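Local coordinates for protein glycosyl hyrolase, family 3 (Deinococcus radiodurans, PDB 3TEV) that probably hydrolyses O-glycosidic bonds as a family 3 glycoside hydrolase built on a TIM-barrel domain, at residues L26-A36 with Q59-V70; Q188-R196 with M266-G274. All blocks are in the same frame, centred on the assembly; numbering follows the deposited sequence.

Contact 1 of 2, residues L26-A36 with Q59-V70; sequences LPGPELDKDTA and QLRRLCADLREV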
# COMPACT_ATOMS: atom_id res chain seq x y z
N LEU A 26 6.79 -9.86 9.40
CA LEU A 26 7.79 -10.53 10.21
C LEU A 26 7.17 -10.94 11.55
O LEU A 26 6.22 -10.31 12.01
CB LEU A 26 8.97 -9.59 10.45
CG LEU A 26 9.56 -8.99 9.18
CD1 LEU A 26 10.49 -7.83 9.50
CD2 LEU A 26 10.26 -10.08 8.33
N PRO A 27 7.71 -12.00 12.18
CA PRO A 27 7.07 -12.53 13.40
C PRO A 27 7.15 -11.65 14.66
O PRO A 27 6.19 -11.61 15.43
CB PRO A 27 7.79 -13.87 13.62
CG PRO A 27 9.04 -13.82 12.79
CD PRO A 27 8.80 -12.86 11.67
N GLY A 28 8.27 -10.97 14.88
CA GLY A 28 8.44 -10.22 16.12
C GLY A 28 9.31 -8.98 16.10
O GLY A 28 9.63 -8.46 15.04
N PRO A 29 9.68 -8.48 17.29
CA PRO A 29 10.48 -7.25 17.44
C PRO A 29 11.97 -7.43 17.13
O PRO A 29 12.68 -6.42 17.03
CB PRO A 29 10.30 -6.90 18.92
CG PRO A 29 10.03 -8.20 19.57
CD PRO A 29 9.20 -8.97 18.59
N GLU A 30 12.44 -8.67 16.99
CA GLU A 30 13.85 -8.93 16.66
C GLU A 30 13.99 -9.74 15.38
O GLU A 30 13.16 -10.60 15.09
CB GLU A 30 14.59 -9.63 17.82
CG GLU A 30 14.70 -8.76 19.09
CD GLU A 30 14.63 -9.56 20.40
OE1 GLU A 30 15.29 -10.63 20.51
OE2 GLU A 30 13.91 -9.10 21.33
N LEU A 31 15.03 -9.46 14.60
CA LEU A 31 15.28 -10.20 13.38
C LEU A 31 16.08 -11.46 13.71
O LEU A 31 17.30 -11.42 13.81
CB LEU A 31 16.01 -9.34 12.34
CG LEU A 31 16.07 -9.86 10.90
CD1 LEU A 31 14.64 -9.98 10.37
CD2 LEU A 31 16.90 -8.96 10.00
N ASP A 32 15.38 -12.57 13.91
CA ASP A 32 16.02 -13.84 14.21
C ASP A 32 16.77 -14.36 12.97
O ASP A 32 16.44 -14.02 11.84
CB ASP A 32 14.96 -14.86 14.63
CG ASP A 32 13.90 -15.03 13.57
OD1 ASP A 32 13.11 -14.07 13.36
OD2 ASP A 32 13.89 -16.09 12.90
N LYS A 33 17.78 -15.20 13.21
CA LYS A 33 18.61 -15.76 12.12
C LYS A 33 17.84 -16.47 10.99
O LYS A 33 18.18 -16.30 9.82
CB LYS A 33 19.73 -16.67 12.68
CG LYS A 33 19.24 -17.86 13.51
CD LYS A 33 20.36 -18.82 13.98
CE LYS A 33 19.75 -19.88 14.91
NZ LYS A 33 20.74 -20.80 15.56
N ASP A 34 16.80 -17.23 11.34
CA ASP A 34 16.02 -17.96 10.33
C ASP A 34 15.28 -16.98 9.43
O ASP A 34 15.21 -17.18 8.22
CB ASP A 34 15.04 -18.97 10.97
CG ASP A 34 15.76 -20.20 11.57
OD1 ASP A 34 16.84 -20.61 11.06
OD2 ASP A 34 15.24 -20.79 12.55
N THR A 35 14.77 -15.91 10.01
CA THR A 35 14.11 -14.87 9.23
C THR A 35 15.12 -14.17 8.32
O THR A 35 14.83 -13.93 7.14
CB THR A 35 13.36 -13.87 10.14
OG1 THR A 35 12.39 -14.60 10.91
CG2 THR A 35 12.64 -12.80 9.33
N ALA A 36 16.31 -13.87 8.84
CA ALA A 36 17.37 -13.28 8.02
C ALA A 36 17.72 -14.21 6.85
O ALA A 36 17.84 -13.74 5.71
CB ALA A 36 18.61 -13.01 8.86
N GLN A 59 14.61 -0.49 20.12
CA GLN A 59 14.43 -1.83 19.55
C GLN A 59 14.09 -1.71 18.06
O GLN A 59 14.63 -2.44 17.24
CB GLN A 59 13.37 -2.63 20.33
CG GLN A 59 12.71 -3.78 19.57
CD GLN A 59 11.60 -3.30 18.63
OE1 GLN A 59 10.85 -2.38 18.97
NE2 GLN A 59 11.53 -3.88 17.43
N LEU A 60 13.19 -0.79 17.74
CA LEU A 60 12.75 -0.60 16.37
C LEU A 60 13.89 -0.13 15.47
O LEU A 60 14.02 -0.59 14.33
CB LEU A 60 11.56 0.36 16.32
CG LEU A 60 10.80 0.53 15.01
CD1 LEU A 60 10.41 -0.79 14.38
CD2 LEU A 60 9.56 1.39 15.26
N ARG A 61 14.73 0.75 16.01
CA ARG A 61 15.90 1.22 15.29
C ARG A 61 16.86 0.07 14.98
O ARG A 61 17.39 -0.01 13.88
CB ARG A 61 16.64 2.32 16.07
CG ARG A 61 17.82 2.92 15.31
CD ARG A 61 18.43 4.13 16.04
NE ARG A 61 17.56 5.32 16.03
CZ ARG A 61 16.82 5.74 17.06
NH1 ARG A 61 16.07 6.83 16.94
NH2 ARG A 61 16.82 5.09 18.22
N ARG A 62 17.06 -0.81 15.96
CA ARG A 62 17.85 -2.02 15.80
C ARG A 62 17.23 -2.95 14.74
O ARG A 62 17.92 -3.43 13.84
CB ARG A 62 18.01 -2.72 17.16
CG ARG A 62 19.08 -3.83 17.22
CD ARG A 62 19.09 -4.55 18.59
NE ARG A 62 18.88 -3.63 19.72
CZ ARG A 62 17.80 -3.62 20.51
NH1 ARG A 62 17.70 -2.74 21.51
NH2 ARG A 62 16.81 -4.50 20.31
N LEU A 63 15.92 -3.14 14.81
CA LEU A 63 15.22 -4.00 13.84
C LEU A 63 15.33 -3.51 12.39
O LEU A 63 15.61 -4.30 11.49
CB LEU A 63 13.76 -4.21 14.25
CG LEU A 63 12.89 -4.98 13.26
CD1 LEU A 63 13.42 -6.41 13.00
CD2 LEU A 63 11.47 -5.04 13.74
N CYS A 64 15.14 -2.21 12.16
CA CYS A 64 15.19 -1.65 10.82
C CYS A 64 16.60 -1.58 10.26
O CYS A 64 16.80 -1.70 9.04
CB CYS A 64 14.50 -0.30 10.77
SG CYS A 64 12.75 -0.46 11.16
N ALA A 65 17.59 -1.39 11.15
CA ALA A 65 18.98 -1.38 10.73
C ALA A 65 19.34 -2.78 10.28
O ALA A 65 19.94 -2.95 9.23
CB ALA A 65 19.92 -0.89 11.86
N ASP A 66 18.96 -3.78 11.07
CA ASP A 66 19.17 -5.17 10.67
C ASP A 66 18.52 -5.50 9.31
O ASP A 66 19.12 -6.16 8.46
CB ASP A 66 18.67 -6.12 11.76
CG ASP A 66 19.48 -6.02 13.05
OD1 ASP A 66 20.59 -5.43 13.06
OD2 ASP A 66 18.99 -6.54 14.07
N LEU A 67 17.29 -5.03 9.11
CA LEU A 67 16.56 -5.31 7.88
C LEU A 67 17.25 -4.66 6.70
O LEU A 67 17.33 -5.25 5.63
CB LEU A 67 15.13 -4.82 7.96
CG LEU A 67 14.21 -5.69 8.80
CD1 LEU A 67 12.91 -4.89 9.23
CD2 LEU A 67 13.90 -6.98 8.04
N ARG A 68 17.75 -3.45 6.91
CA ARG A 68 18.46 -2.77 5.86
C ARG A 68 19.76 -3.49 5.51
O ARG A 68 20.15 -3.54 4.34
CB ARG A 68 18.72 -1.30 6.25
CG ARG A 68 19.76 -0.61 5.37
CD ARG A 68 19.29 -0.51 3.90
NE ARG A 68 20.28 0.18 3.08
CZ ARG A 68 21.38 -0.38 2.58
NH1 ARG A 68 21.65 -1.66 2.82
NH2 ARG A 68 22.21 0.35 1.84
N GLU A 69 20.43 -4.05 6.52
CA GLU A 69 21.68 -4.77 6.29
C GLU A 69 21.44 -6.05 5.49
O GLU A 69 22.17 -6.35 4.55
CB GLU A 69 22.39 -5.06 7.62
CG GLU A 69 23.59 -6.00 7.50
CD GLU A 69 24.74 -5.42 6.69
OE1 GLU A 69 24.83 -4.17 6.60
OE2 GLU A 69 25.56 -6.20 6.16
N VAL A 70 20.38 -6.79 5.85
CA VAL A 70 20.04 -8.03 5.17
C VAL A 70 19.50 -7.79 3.76
O VAL A 70 19.92 -8.44 2.83
CB VAL A 70 19.05 -8.87 6.02
CG1 VAL A 70 18.63 -10.17 5.31
CG2 VAL A 70 19.68 -9.18 7.37
O HOH W 1 15.37 -5.54 17.26
O HOH W 2 16.75 -7.05 15.15

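Contact 2 of 2, residues Q188-R196 with M266-G274; sequences QDSHLALPR and MQAIDANYG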
# COMPACT_ATOMS: atom_id res chain seq x y z
N GLN A 188 -21.34 -4.62 2.19
CA GLN A 188 -21.04 -6.06 2.23
C GLN A 188 -22.30 -6.87 2.41
O GLN A 188 -23.02 -6.71 3.39
CB GLN A 188 -20.11 -6.41 3.39
CG GLN A 188 -18.66 -6.15 3.16
CD GLN A 188 -17.78 -6.99 4.06
OE1 GLN A 188 -17.38 -8.11 3.71
NE2 GLN A 188 -17.44 -6.45 5.23
N ASP A 189 -22.53 -7.78 1.48
CA ASP A 189 -23.68 -8.69 1.53
C ASP A 189 -23.55 -9.73 2.69
O ASP A 189 -24.55 -10.12 3.29
CB ASP A 189 -23.82 -9.32 0.14
CG ASP A 189 -24.74 -10.50 0.12
OD1 ASP A 189 -25.97 -10.30 -0.06
OD2 ASP A 189 -24.23 -11.64 0.25
N SER A 190 -22.33 -10.18 2.98
CA SER A 190 -22.03 -10.99 4.16
C SER A 190 -20.53 -10.82 4.47
O SER A 190 -19.82 -10.19 3.69
CB SER A 190 -22.36 -12.47 3.93
OG SER A 190 -21.31 -13.13 3.23
N HIS A 191 -20.06 -11.37 5.60
CA HIS A 191 -18.62 -11.27 5.92
C HIS A 191 -17.70 -12.04 4.95
O HIS A 191 -16.49 -11.86 4.94
CB HIS A 191 -18.32 -11.65 7.38
CG HIS A 191 -18.43 -13.12 7.67
ND1 HIS A 191 -19.64 -13.76 7.83
CD2 HIS A 191 -17.47 -14.06 7.83
CE1 HIS A 191 -19.42 -15.04 8.07
NE2 HIS A 191 -18.12 -15.25 8.08
N LEU A 192 -18.27 -12.89 4.10
CA LEU A 192 -17.46 -13.63 3.14
C LEU A 192 -17.55 -13.05 1.74
O LEU A 192 -16.88 -13.53 0.82
CB LEU A 192 -17.84 -15.10 3.14
CG LEU A 192 -17.62 -15.85 4.45
CD1 LEU A 192 -18.01 -17.31 4.28
CD2 LEU A 192 -16.15 -15.74 4.90
N ALA A 193 -18.36 -12.03 1.56
CA ALA A 193 -18.53 -11.44 0.25
C ALA A 193 -17.60 -10.23 0.12
O ALA A 193 -17.34 -9.54 1.11
CB ALA A 193 -20.00 -11.03 0.04
N LEU A 194 -17.12 -9.97 -1.09
CA LEU A 194 -16.36 -8.75 -1.33
C LEU A 194 -17.28 -7.55 -1.17
O LEU A 194 -18.41 -7.58 -1.64
CB LEU A 194 -15.74 -8.74 -2.73
CG LEU A 194 -14.64 -9.79 -2.97
CD1 LEU A 194 -14.27 -9.83 -4.45
CD2 LEU A 194 -13.40 -9.51 -2.10
N PRO A 195 -16.82 -6.49 -0.50
CA PRO A 195 -17.65 -5.30 -0.46
C PRO A 195 -17.83 -4.73 -1.86
O PRO A 195 -16.94 -4.88 -2.70
CB PRO A 195 -16.86 -4.32 0.42
CG PRO A 195 -15.56 -4.98 0.74
CD PRO A 195 -15.65 -6.41 0.41
N ARG A 196 -18.99 -4.10 -2.10
CA ARG A 196 -19.31 -3.50 -3.38
C ARG A 196 -19.61 -2.00 -3.25
O ARG A 196 -20.05 -1.54 -2.20
CB ARG A 196 -20.53 -4.17 -4.03
CG ARG A 196 -20.41 -5.65 -4.27
CD ARG A 196 -21.61 -6.18 -5.07
NE ARG A 196 -21.52 -5.89 -6.50
CZ ARG A 196 -20.89 -6.67 -7.39
NH1 ARG A 196 -20.28 -7.80 -7.00
NH2 ARG A 196 -20.85 -6.32 -8.68
N MSE A 266 -6.85 -10.97 4.01
CA MSE A 266 -8.15 -10.54 4.49
C MSE A 266 -9.24 -11.51 4.05
O MSE A 266 -9.22 -12.03 2.92
CB MSE A 266 -8.43 -9.10 4.07
CG MSE A 266 -7.63 -8.12 4.92
SE MSE A 266 -7.56 -6.35 4.13
CE MSE A 266 -9.44 -5.82 4.38
N GLN A 267 -10.18 -11.75 4.97
CA GLN A 267 -11.11 -12.87 4.89
C GLN A 267 -11.89 -12.99 3.58
O GLN A 267 -11.96 -14.07 3.01
CB GLN A 267 -12.08 -12.83 6.08
CG GLN A 267 -12.71 -14.18 6.40
CD GLN A 267 -13.56 -14.18 7.67
OE1 GLN A 267 -14.04 -13.13 8.12
NE2 GLN A 267 -13.75 -15.36 8.25
N ALA A 268 -12.46 -11.88 3.11
CA ALA A 268 -13.30 -11.91 1.90
C ALA A 268 -12.53 -12.40 0.66
O ALA A 268 -13.06 -13.16 -0.14
CB ALA A 268 -13.95 -10.56 1.65
N ILE A 269 -11.28 -11.95 0.52
CA ILE A 269 -10.42 -12.44 -0.57
C ILE A 269 -10.09 -13.91 -0.35
O ILE A 269 -10.24 -14.75 -1.25
CB ILE A 269 -9.12 -11.62 -0.69
CG1 ILE A 269 -9.36 -10.35 -1.50
CG2 ILE A 269 -7.98 -12.46 -1.33
CD1 ILE A 269 -9.34 -10.55 -3.02
N ASP A 270 -9.67 -14.21 0.87
CA ASP A 270 -9.22 -15.53 1.24
C ASP A 270 -10.30 -16.59 1.00
O ASP A 270 -9.98 -17.73 0.64
CB ASP A 270 -8.80 -15.52 2.72
CG ASP A 270 -7.70 -16.51 3.02
OD1 ASP A 270 -6.80 -16.73 2.18
OD2 ASP A 270 -7.75 -17.04 4.14
N ALA A 271 -11.56 -16.19 1.17
CA ALA A 271 -12.68 -17.10 0.99
C ALA A 271 -13.05 -17.29 -0.47
O ALA A 271 -13.77 -18.23 -0.81
CB ALA A 271 -13.91 -16.61 1.80
N ASN A 272 -12.59 -16.39 -1.32
CA ASN A 272 -13.01 -16.37 -2.72
C ASN A 272 -11.94 -16.76 -3.75
O ASN A 272 -12.27 -17.12 -4.88
CB ASN A 272 -13.65 -15.01 -3.06
CG ASN A 272 -15.00 -14.81 -2.39
OD1 ASN A 272 -16.02 -15.33 -2.84
ND2 ASN A 272 -15.02 -14.05 -1.30
N TYR A 273 -10.67 -16.71 -3.33
CA TYR A 273 -9.52 -16.98 -4.20
C TYR A 273 -8.46 -17.81 -3.45
O TYR A 273 -8.42 -17.82 -2.21
CB TYR A 273 -8.88 -15.67 -4.68
CG TYR A 273 -9.82 -14.73 -5.40
CD1 TYR A 273 -9.93 -14.75 -6.80
CD2 TYR A 273 -10.61 -13.82 -4.69
CE1 TYR A 273 -10.81 -13.90 -7.48
CE2 TYR A 273 -11.52 -12.96 -5.35
CZ TYR A 273 -11.61 -13.00 -6.75
OH TYR A 273 -12.49 -12.16 -7.39
N GLY A 274 -7.61 -18.51 -4.20
CA GLY A 274 -6.38 -19.08 -3.65
C GLY A 274 -5.32 -17.99 -3.50
O GLY A 274 -5.30 -17.04 -4.27

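Contact 1 of 2, residues L26-A36 with Q59-V70
Leu31 is the main bump of this interface, and the hollow that receives it lies on helix 57-71, bounded by Leu63, Asp66, Leu67 and Val70, which share one face of the helix. With CG anti to the backbone N (chi1 -167°), the isobutyl group divides its two methyls over this surface. Leu31 CD2 lodges between Asp66 CB, at 3.8 Å, and the CG2 methyl of Val70, while Leu31 CD1 rests on Leu67 CD2 at 3.9 Å. A branched leucine suits the place because each methyl finds its own wall. At the near end Leu63 CD1 props the base of the same side chain, 4.0 Å from Leu31 CB. Leu67 CD2 has a second neighbour, Leu26 CD1, which comes tip to tip with it at 3.8 Å. In the TIM barrel, residues 26-36 lead from strand 22-24 into helix 33-42, and helix 57-71 follows the adjacent strand 46-49, so these leucines fill the layer between two neighbouring beta-alpha units; Leu26 also packs on Val47 and Leu49 of that second strand. Where the helix begins, Pro29 offers a polar bump instead. Pro29 O accepts from Gln59 NE2 at 2.8 Å, on a lone pair in the carbonyl plane, and Pro29 CB lies against the same amide. Glu55 N and Ser56 N both bind Gln59 OE1, which fixes the rotation of the amide and directs NE2 to the proline carbonyl. A water joins Pro29 O to Gln59 O, and another links Leu31 N to Asp66 OD2. At the far end a small residue suits, for Ala36 CB lies 4.2 Å from Val70 CG2, and the backbone Ala36 O meets Val70 CG1.

Contact 2 of 2, residues Q188-R196 with M266-G274
Leu192 O accepts the one hydrogen bond that crosses between the two segments, from Asn272 ND2 at 2.9 Å. The donor lies nearly along the C=O axis (167°) and the carbonyl sits close to the amide plane of Asn272; asparagine suits because its short side chain carries an N-H donor across to a loop carbonyl. Both partners follow TIM-barrel strands: residues 188-196 belong to the long loop after strand 174-180, and helix 267-272 comes after strand 258-261. In NagZ-type relatives the first of these loops carries an acid/base histidine and its aspartate partner, so this edge is probably close to the active site. A type I turn from Ser190 to Ala193 shapes the loop, with Ser190 OG accepting from Leu192 N in an ST turn. Beyond it Leu194 CD2 lies against Ala268 CB at 3.9 Å, and touches Ile269 CG1 as well. Its other methyl, CD1, meets the edge of the Tyr273 ring, the two side chains crossing at about a right angle. Ala268 has just the bulk for this spot, since Ala268 CB must also fit 3.6 Å from Ala193 O. On the outer side Leu192 CD2 settles between Ala271 CB and the aliphatic CG of Gln267. Extended beyond CG (chi2 174°), Gln267 carries its amide to the edge of the His191 imidazole, the planes 54° apart, and Gln267 OE1 lies 3.6 Å from His191 CD2.

Contact 1 closes before contact 2 opens along the chain, and both lie in the one TIM-barrel domain, their centres 33 Å apart and their nearest atoms about 15 Å apart. Contact 1 joins neighbouring early units, those of strands 22-24 and 46-49, through the loop that leads into helix 33-42, and the start of that helix, packed on helix 57-71. Contact 2 brings together segments that follow strands 174-180 and 258-261, which flank strand 221-224, and so bridges over one intervening strand. The first is largely leucine packing; the second ties a loop to a short helix beyond the C-terminal ends of the strands, where TIM-barrel enzymes generally keep their active sites.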